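Local coordinates for peroxisomal fatty acid beta-oxidation multifunctional protein MFP2 (Arabidopsis thaliana, PDB 2WTB) that catalyses the hydration of long-chain enoyl-CoAs and the NAD-dependent oxidation of the resulting 3-hydroxyacyl-CoAs during peroxisomal fatty acid beta-oxidation in germinating seeds, at residues G321-I332 / G353-S361; A86-D96 / R264-E272. All coordinates share one frame; numbering follows the deposited sequence.

Interaction 1 (G321-I332 / G353-S361); sequences GLMGSGIATALI and GRVKANLQS
The Rossmann-type NAD-binding domain of the dehydrogenase part supplies this contact, in which Ser325 and Thr329 of the helix that follows the glycine-rich turn pack on Arg354, Val355 and Asn358 of the next helix in the chain. Gly321 and Gly324 fit the GxGxxG pattern of such dinucleotide folds, and Gly321 takes the N-cap position. The two axes cross at -52° and come within 8.8 Å, with Ser325 opposite Val355. Val355 turns both methyls to helix 322-332: CG2 lies 3.9 Å from Ser325 CB, while CG1 meets Ile332 CD1 at 3.9 Å. Strand 338-341 continues this apolar layer beneath Ala328 and Ile332. Toward the N-terminal end of helix 322-332 the chemistry turns mixed, as the extended Arg354 lays its CB and CD along Ser325 OG and brings one guanidinium face over Gly321. Thr329 OG1, beside its own backbone N (chi1 -68°), donates to Ser325 O at 3.0 Å; that carbonyl also takes the amide of Thr329 from the opposite face of its plane. The same hydroxyl oxygen accepts a weak but nearly straight bond from Asn358 ND2, 3.5 Å from Thr329 OG1 with 170° at the hydrogen.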
loop_
_atom_site.group_PDB
_atom_site.type_symbol
_atom_site.label_atom_id
_atom_site.label_comp_id
_atom_site.label_asym_id
_atom_site.label_seq_id
_atom_site.Cartn_x
_atom_site.Cartn_y
_atom_site.Cartn_z
ATOM N N GLY A 321 -14.633 18.303 15.134
ATOM C CA GLY A 321 -13.275 18.792 15.281
ATOM C C GLY A 321 -12.408 18.434 14.090
ATOM O O GLY A 321 -12.908 18.216 12.988
ATOM N N LEU A 322 -11.100 18.371 14.313
ATOM C CA LEU A 322 -10.163 18.084 13.234
ATOM C C LEU A 322 -10.230 16.616 12.830
ATOM O O LEU A 322 -10.304 16.292 11.645
ATOM C CB LEU A 322 -8.737 18.473 13.639
ATOM C CG LEU A 322 -7.625 18.213 12.618
ATOM C CD1 LEU A 322 -6.537 19.274 12.715
ATOM C CD2 LEU A 322 -7.038 16.816 12.785
ATOM N N MET A 323 -10.212 15.733 13.821
ATOM C CA MET A 323 -10.246 14.301 13.555
ATOM C C MET A 323 -11.625 13.863 13.065
ATOM O O MET A 323 -11.739 13.026 12.169
ATOM C CB MET A 323 -9.845 13.515 14.802
ATOM C CG MET A 323 -9.216 12.175 14.486
ATOM S SD MET A 323 -7.778 12.355 13.417
ATOM C CE MET A 323 -7.436 10.643 13.028
ATOM N N GLY A 324 -12.668 14.437 13.652
ATOM C CA GLY A 324 -14.029 14.134 13.250
ATOM C C GLY A 324 -14.308 14.535 11.813
ATOM O O GLY A 324 -14.777 13.722 11.016
ATOM N N SER A 325 -14.016 15.789 11.480
ATOM C CA SER A 325 -14.244 16.299 10.130
ATOM C C SER A 325 -13.495 15.469 9.092
ATOM O O SER A 325 -13.915 15.374 7.938
ATOM C CB SER A 325 -13.835 17.770 10.024
ATOM O OG SER A 325 -12.438 17.932 10.199
ATOM N N GLY A 326 -12.382 14.874 9.510
ATOM C CA GLY A 326 -11.605 14.014 8.638
ATOM C C GLY A 326 -12.354 12.742 8.291
ATOM O O GLY A 326 -12.451 12.368 7.121
ATOM N N ILE A 327 -12.882 12.076 9.314
ATOM C CA ILE A 327 -13.660 10.858 9.120
ATOM C C ILE A 327 -14.805 11.107 8.146
ATOM O O ILE A 327 -14.932 10.423 7.129
ATOM C CB ILE A 327 -14.255 10.348 10.448
ATOM C CG1 ILE A 327 -13.220 10.427 11.571
ATOM C CG2 ILE A 327 -14.778 8.928 10.287
ATOM C CD1 ILE A 327 -12.017 9.552 11.353
ATOM N N ALA A 328 -15.635 12.093 8.468
ATOM C CA ALA A 328 -16.780 12.441 7.638
ATOM C C ALA A 328 -16.382 12.567 6.172
ATOM O O ALA A 328 -17.090 12.094 5.285
ATOM C CB ALA A 328 -17.415 13.730 8.131
ATOM N N THR A 329 -15.241 13.205 5.925
ATOM C CA THR A 329 -14.733 13.372 4.568
ATOM C C THR A 329 -14.541 12.024 3.884
ATOM O O THR A 329 -15.028 11.806 2.775
ATOM C CB THR A 329 -13.397 14.140 4.555
ATOM O OG1 THR A 329 -13.616 15.496 4.965
ATOM C CG2 THR A 329 -12.790 14.129 3.159
ATOM N N ALA A 330 -13.832 11.122 4.555
ATOM C CA ALA A 330 -13.571 9.791 4.018
ATOM C C ALA A 330 -14.864 9.035 3.719
ATOM O O ALA A 330 -14.958 8.315 2.724
ATOM C CB ALA A 330 -12.705 8.996 4.982
ATOM N N LEU A 331 -15.859 9.208 4.584
ATOM C CA LEU A 331 -17.123 8.490 4.457
ATOM C C LEU A 331 -17.974 8.961 3.276
ATOM O O LEU A 331 -18.382 8.153 2.442
ATOM C CB LEU A 331 -17.920 8.568 5.763
ATOM C CG LEU A 331 -17.430 7.690 6.920
ATOM C CD1 LEU A 331 -18.078 8.105 8.234
ATOM C CD2 LEU A 331 -17.694 6.221 6.633
ATOM N N ILE A 332 -18.243 10.262 3.204
ATOM C CA ILE A 332 -19.039 10.808 2.105
ATOM C C ILE A 332 -18.337 10.645 0.758
ATOM O O ILE A 332 -18.989 10.534 -0.281
ATOM C CB ILE A 332 -19.395 12.296 2.319
ATOM C CG1 ILE A 332 -18.128 13.138 2.477
ATOM C CG2 ILE A 332 -20.311 12.461 3.523
ATOM C CD1 ILE A 332 -18.399 14.616 2.652
ATOM N N GLY A 353 -17.325 23.242 7.891
ATOM C CA GLY A 353 -16.435 24.075 7.106
ATOM C C GLY A 353 -15.144 23.369 6.747
ATOM O O GLY A 353 -14.681 23.447 5.609
ATOM N N ARG A 354 -14.556 22.680 7.719
ATOM C CA ARG A 354 -13.325 21.935 7.486
ATOM C C ARG A 354 -13.537 20.885 6.404
ATOM O O ARG A 354 -12.677 20.679 5.548
ATOM C CB ARG A 354 -12.844 21.265 8.774
ATOM C CG ARG A 354 -12.441 22.234 9.870
ATOM C CD ARG A 354 -11.969 21.489 11.108
ATOM N NE ARG A 354 -11.708 22.392 12.223
ATOM C CZ ARG A 354 -12.634 22.802 13.083
ATOM N NH1 ARG A 354 -13.888 22.390 12.957
ATOM N NH2 ARG A 354 -12.308 23.626 14.069
ATOM N N VAL A 355 -14.689 20.224 6.448
ATOM C CA VAL A 355 -15.025 19.206 5.461
ATOM C C VAL A 355 -14.990 19.788 4.052
ATOM O O VAL A 355 -14.241 19.317 3.198
ATOM C CB VAL A 355 -16.413 18.596 5.724
ATOM C CG1 VAL A 355 -16.736 17.547 4.673
ATOM C CG2 VAL A 355 -16.471 17.993 7.119
ATOM N N LYS A 356 -15.799 20.817 3.819
ATOM C CA LYS A 356 -15.837 21.482 2.521
ATOM C C LYS A 356 -14.438 21.896 2.079
ATOM O O LYS A 356 -14.088 21.773 0.907
ATOM C CB LYS A 356 -16.756 22.704 2.568
ATOM N N ALA A 357 -13.643 22.384 3.025
ATOM C CA ALA A 357 -12.275 22.800 2.737
ATOM C C ALA A 357 -11.434 21.623 2.254
ATOM O O ALA A 357 -10.589 21.772 1.371
ATOM C CB ALA A 357 -11.644 23.437 3.968
ATOM N N ASN A 358 -11.672 20.453 2.836
ATOM C CA ASN A 358 -10.949 19.248 2.452
ATOM C C ASN A 358 -11.307 18.790 1.043
ATOM O O ASN A 358 -10.481 18.210 0.340
ATOM C CB ASN A 358 -11.212 18.122 3.452
ATOM C CG ASN A 358 -10.606 18.398 4.814
ATOM O OD1 ASN A 358 -9.657 19.175 4.941
ATOM N ND2 ASN A 358 -11.149 17.756 5.843
ATOM N N LEU A 359 -12.546 19.054 0.640
ATOM C CA LEU A 359 -13.015 18.669 -0.686
ATOM C C LEU A 359 -12.608 19.694 -1.743
ATOM O O LEU A 359 -12.236 19.332 -2.859
ATOM C CB LEU A 359 -14.534 18.472 -0.692
ATOM C CG LEU A 359 -15.062 17.148 -0.129
ATOM C CD1 LEU A 359 -14.821 17.051 1.367
ATOM C CD2 LEU A 359 -16.541 16.978 -0.439
ATOM N N GLN A 360 -12.675 20.971 -1.383
ATOM C CA GLN A 360 -12.288 22.042 -2.293
ATOM C C GLN A 360 -10.799 21.973 -2.612
ATOM O O GLN A 360 -10.364 22.391 -3.685
ATOM C CB GLN A 360 -12.637 23.407 -1.697
ATOM C CG GLN A 360 -14.129 23.677 -1.604
ATOM C CD GLN A 360 -14.447 24.925 -0.803
ATOM O OE1 GLN A 360 -13.576 25.491 -0.144
ATOM N NE2 GLN A 360 -15.703 25.356 -0.853
ATOM N N SER A 361 -10.024 21.438 -1.674
ATOM C CA SER A 361 -8.582 21.308 -1.848
ATOM C C SER A 361 -8.238 20.401 -3.028
ATOM O O SER A 361 -7.416 20.757 -3.874
ATOM C CB SER A 361 -7.936 20.777 -0.567
ATOM O OG SER A 361 -6.528 20.693 -0.700
#

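Interaction 2 (A86-D96 / R264-E272); sequences AGYISIDIITD and RAGLEKEAE
Leu267 reaches from helix 263-277 to helix 88-99 of the crotonase-like hydratase part, where it lies among Ser90, Ile91 and Thr95. Its CB rests 3.9 Å from Ile91 CG1, the two side chains lying alongside and pointing opposite ways. CG stands beside the backbone N (chi1 -69°), and from there the branches part: CD2 comes to Ser90 OG, while CD1 meets Thr95 tip to tip, 3.5 Å from Thr95 OG1. Ile91 spreads over the neighbouring turns as well, setting CD1 against Glu268 CG and CG2 against the guanidinium of Arg264. Where the two backbones come closest, Ala271 CB lies 3.7 Å from Gly87 CA, so the glycine backbone itself forms the packing surface.

Polar groups border this apolar centre. Thr95 OG1 donates to Ser90 O at 2.8 Å, within a helix that here makes wider, pi-type turns, and is also hydrogen-bonded to Arg153 of helix 150-158. A water binds Ser90 OG and gives a weak bond to Leu267 O; the Ser90 side chain is about 7 Å from that of Glu119, the predicted nucleophile. Arg264, extended with CG anti to its N (chi1 -170°), crosses to Asp96, their flat groups 21° apart. Arg264 NH2, with the acceptor tilted out of the guanidinium plane, meets the syn lone pair of Asp96 OD2 at 3.2 Å; NH1 adds a weak bond to Asp96 OD1. With Asp92 OD2 also near NH2 but not touching it, the cation probably lies in a negative local field, and its salt bridge ties the two helices together at the solvent-facing edge of an apolar joint.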
loop_
_atom_site.group_PDB
_atom_site.type_symbol
_atom_site.label_atom_id
_atom_site.label_comp_id
_atom_site.label_asym_id
_atom_site.label_seq_id
_atom_site.Cartn_x
_atom_site.Cartn_y
_atom_site.Cartn_z
ATOM N N ALA A 86 15.870 -18.634 -19.616
ATOM C CA ALA A 86 15.489 -17.447 -18.862
ATOM C C ALA A 86 14.386 -16.685 -19.585
ATOM O O ALA A 86 13.532 -16.060 -18.955
ATOM C CB ALA A 86 16.695 -16.552 -18.634
ATOM N N GLY A 87 14.408 -16.744 -20.912
ATOM C CA GLY A 87 13.425 -16.049 -21.722
ATOM C C GLY A 87 12.729 -16.964 -22.710
ATOM O O GLY A 87 12.410 -16.559 -23.827
ATOM N N TYR A 88 12.496 -18.205 -22.297
ATOM C CA TYR A 88 11.815 -19.171 -23.149
ATOM C C TYR A 88 10.468 -18.634 -23.611
ATOM O O TYR A 88 10.129 -18.714 -24.790
ATOM C CB TYR A 88 11.626 -20.500 -22.418
ATOM C CG TYR A 88 10.809 -21.508 -23.193
ATOM C CD1 TYR A 88 11.271 -22.029 -24.394
ATOM C CD2 TYR A 88 9.577 -21.944 -22.721
ATOM C CE1 TYR A 88 10.529 -22.952 -25.106
ATOM C CE2 TYR A 88 8.829 -22.867 -23.426
ATOM C CZ TYR A 88 9.310 -23.367 -24.618
ATOM O OH TYR A 88 8.569 -24.287 -25.323
ATOM N N ILE A 89 9.704 -18.083 -22.675
ATOM C CA ILE A 89 8.396 -17.530 -22.996
ATOM C C ILE A 89 8.532 -16.221 -23.763
ATOM O O ILE A 89 8.043 -16.091 -24.885
ATOM C CB ILE A 89 7.563 -17.284 -21.730
ATOM C CG1 ILE A 89 7.357 -18.595 -20.971
ATOM C CG2 ILE A 89 6.224 -16.661 -22.089
ATOM C CD1 ILE A 89 6.739 -18.415 -19.606
ATOM N N SER A 90 9.201 -15.256 -23.144
ATOM C CA SER A 90 9.395 -13.942 -23.742
ATOM C C SER A 90 9.844 -14.041 -25.195
ATOM O O SER A 90 9.296 -13.376 -26.076
ATOM C CB SER A 90 10.424 -13.147 -22.936
ATOM O OG SER A 90 10.676 -11.888 -23.533
ATOM N N ILE A 91 10.834 -14.891 -25.439
ATOM C CA ILE A 91 11.478 -14.960 -26.743
ATOM C C ILE A 91 10.915 -16.057 -27.646
ATOM O O ILE A 91 10.426 -15.776 -28.739
ATOM C CB ILE A 91 12.996 -15.150 -26.590
ATOM C CG1 ILE A 91 13.580 -14.019 -25.739
ATOM C CG2 ILE A 91 13.671 -15.206 -27.949
ATOM C CD1 ILE A 91 15.032 -14.212 -25.390
ATOM N N ASP A 92 10.984 -17.303 -27.189
ATOM C CA ASP A 92 10.571 -18.436 -28.014
ATOM C C ASP A 92 9.070 -18.473 -28.286
ATOM O O ASP A 92 8.646 -18.753 -29.406
ATOM C CB ASP A 92 11.020 -19.758 -27.390
ATOM C CG ASP A 92 12.492 -20.038 -27.615
ATOM O OD1 ASP A 92 12.922 -21.186 -27.374
ATOM O OD2 ASP A 92 13.218 -19.114 -28.036
ATOM N N ILE A 93 8.270 -18.195 -27.261
ATOM C CA ILE A 93 6.818 -18.284 -27.388
ATOM C C ILE A 93 6.193 -16.991 -27.900
ATOM O O ILE A 93 5.524 -16.981 -28.933
ATOM C CB ILE A 93 6.150 -18.662 -26.051
ATOM C CG1 ILE A 93 6.714 -19.985 -25.533
ATOM C CG2 ILE A 93 4.640 -18.753 -26.217
ATOM C CD1 ILE A 93 6.688 -21.094 -26.555
ATOM N N ILE A 94 6.413 -15.904 -27.173
ATOM C CA ILE A 94 5.782 -14.631 -27.499
ATOM C C ILE A 94 6.367 -13.969 -28.748
ATOM O O ILE A 94 5.628 -13.522 -29.627
ATOM C CB ILE A 94 5.858 -13.654 -26.311
ATOM C CG1 ILE A 94 4.888 -14.086 -25.209
ATOM C CG2 ILE A 94 5.544 -12.244 -26.759
ATOM C CD1 ILE A 94 4.801 -13.107 -24.061
ATOM N N THR A 95 7.693 -13.915 -28.826
ATOM C CA THR A 95 8.366 -13.188 -29.901
ATOM C C THR A 95 8.474 -13.982 -31.199
ATOM O O THR A 95 8.123 -13.486 -32.270
ATOM C CB THR A 95 9.770 -12.735 -29.467
ATOM O OG1 THR A 95 9.656 -11.833 -28.359
ATOM C CG2 THR A 95 10.487 -12.036 -30.612
ATOM N N ASP A 96 8.960 -15.212 -31.101
ATOM C CA ASP A 96 9.195 -16.035 -32.281
ATOM C C ASP A 96 7.933 -16.746 -32.761
ATOM O O ASP A 96 7.523 -16.586 -33.909
ATOM C CB ASP A 96 10.307 -17.050 -32.009
ATOM C CG ASP A 96 11.667 -16.395 -31.861
ATOM O OD1 ASP A 96 11.809 -15.223 -32.273
ATOM O OD2 ASP A 96 12.594 -17.051 -31.337
ATOM N N ARG A 264 16.467 -7.848 -30.199
ATOM C CA ARG A 264 16.767 -9.211 -29.769
ATOM C C ARG A 264 17.786 -9.255 -28.634
ATOM O O ARG A 264 17.715 -10.123 -27.762
ATOM C CB ARG A 264 17.237 -10.070 -30.942
ATOM C CG ARG A 264 17.338 -11.542 -30.596
ATOM C CD ARG A 264 17.180 -12.421 -31.821
ATOM N NE ARG A 264 16.841 -13.790 -31.447
ATOM C CZ ARG A 264 15.601 -14.218 -31.235
ATOM N NH1 ARG A 264 14.580 -13.381 -31.367
ATOM N NH2 ARG A 264 15.381 -15.480 -30.895
ATOM N N ALA A 265 18.732 -8.322 -28.647
ATOM C CA ALA A 265 19.679 -8.194 -27.548
ATOM C C ALA A 265 18.941 -7.722 -26.303
ATOM O O ALA A 265 19.190 -8.202 -25.198
ATOM C CB ALA A 265 20.793 -7.219 -27.910
ATOM N N GLY A 266 18.022 -6.781 -26.495
ATOM C CA GLY A 266 17.240 -6.245 -25.399
ATOM C C GLY A 266 16.457 -7.314 -24.665
ATOM O O GLY A 266 16.398 -7.315 -23.437
ATOM N N LEU A 267 15.854 -8.228 -25.419
ATOM C CA LEU A 267 15.062 -9.300 -24.828
ATOM C C LEU A 267 15.899 -10.143 -23.874
ATOM O O LEU A 267 15.582 -10.258 -22.691
ATOM C CB LEU A 267 14.443 -10.184 -25.915
ATOM C CG LEU A 267 13.336 -9.540 -26.754
ATOM C CD1 LEU A 267 12.799 -10.518 -27.788
ATOM C CD2 LEU A 267 12.215 -9.040 -25.861
ATOM N N GLU A 268 16.972 -10.726 -24.394
ATOM C CA GLU A 268 17.847 -11.567 -23.589
ATOM C C GLU A 268 18.382 -10.822 -22.366
ATOM O O GLU A 268 18.627 -11.425 -21.320
ATOM C CB GLU A 268 18.990 -12.114 -24.446
ATOM C CG GLU A 268 18.510 -13.036 -25.556
ATOM C CD GLU A 268 19.587 -13.349 -26.575
ATOM O OE1 GLU A 268 20.717 -12.830 -26.435
ATOM O OE2 GLU A 268 19.299 -14.112 -27.521
ATOM N N LYS A 269 18.548 -9.509 -22.500
ATOM C CA LYS A 269 19.001 -8.679 -21.390
ATOM C C LYS A 269 17.931 -8.602 -20.309
ATOM O O LYS A 269 18.236 -8.640 -19.117
ATOM C CB LYS A 269 19.353 -7.273 -21.875
ATOM C CG LYS A 269 20.405 -6.568 -21.029
ATOM C CD LYS A 269 19.848 -6.096 -19.700
ATOM C CE LYS A 269 20.941 -5.498 -18.822
ATOM N NZ LYS A 269 21.912 -6.522 -18.340
ATOM N N GLU A 270 16.677 -8.486 -20.738
ATOM C CA GLU A 270 15.543 -8.455 -19.822
ATOM C C GLU A 270 15.362 -9.812 -19.152
ATOM O O GLU A 270 15.122 -9.894 -17.948
ATOM N N ALA A 271 15.484 -10.875 -19.940
ATOM C CA ALA A 271 15.376 -12.232 -19.420
ATOM C C ALA A 271 16.389 -12.474 -18.308
ATOM O O ALA A 271 16.099 -13.160 -17.328
ATOM C CB ALA A 271 15.567 -13.239 -20.539
ATOM N N GLU A 272 17.578 -11.901 -18.467
ATOM C CA GLU A 272 18.637 -12.033 -17.472
ATOM C C GLU A 272 18.334 -11.200 -16.231
ATOM O O GLU A 272 18.446 -11.683 -15.107
ATOM C CB GLU A 272 19.986 -11.622 -18.072
ATOM C CG GLU A 272 21.157 -11.732 -17.106
ATOM C CD GLU A 272 22.477 -11.324 -17.736
ATOM O OE1 GLU A 272 22.515 -11.118 -18.968
ATOM O OE2 GLU A 272 23.478 -11.209 -16.998
HETATM O O HOH W 1 12.232 -10.559 -21.800
#

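How the interactions relate
Both contacts pair helices, but in different regions of the chain: the dehydrogenase's NAD-binding domain, and a helix of the hydratase part with a later helix. Their centres are 51 Å apart on opposite sides of the molecular centre; they share no element. Interaction 1 joins helices close in sequence and is largely buried against the dehydrogenase sheet. Its polar groups are mainly hydroxyls, a backbone carbonyl and a side-chain amide, with a single weak bond across the helices, and its one arginine contributes mainly carbon and a flat face. Interaction 2 brings together segments 168 residues apart and is only partly buried. Here the arginine instead forms a salt bridge at the margin, while a water bridges a serine hydroxyl and a leucine carbonyl, the serine being near the predicted nucleophile.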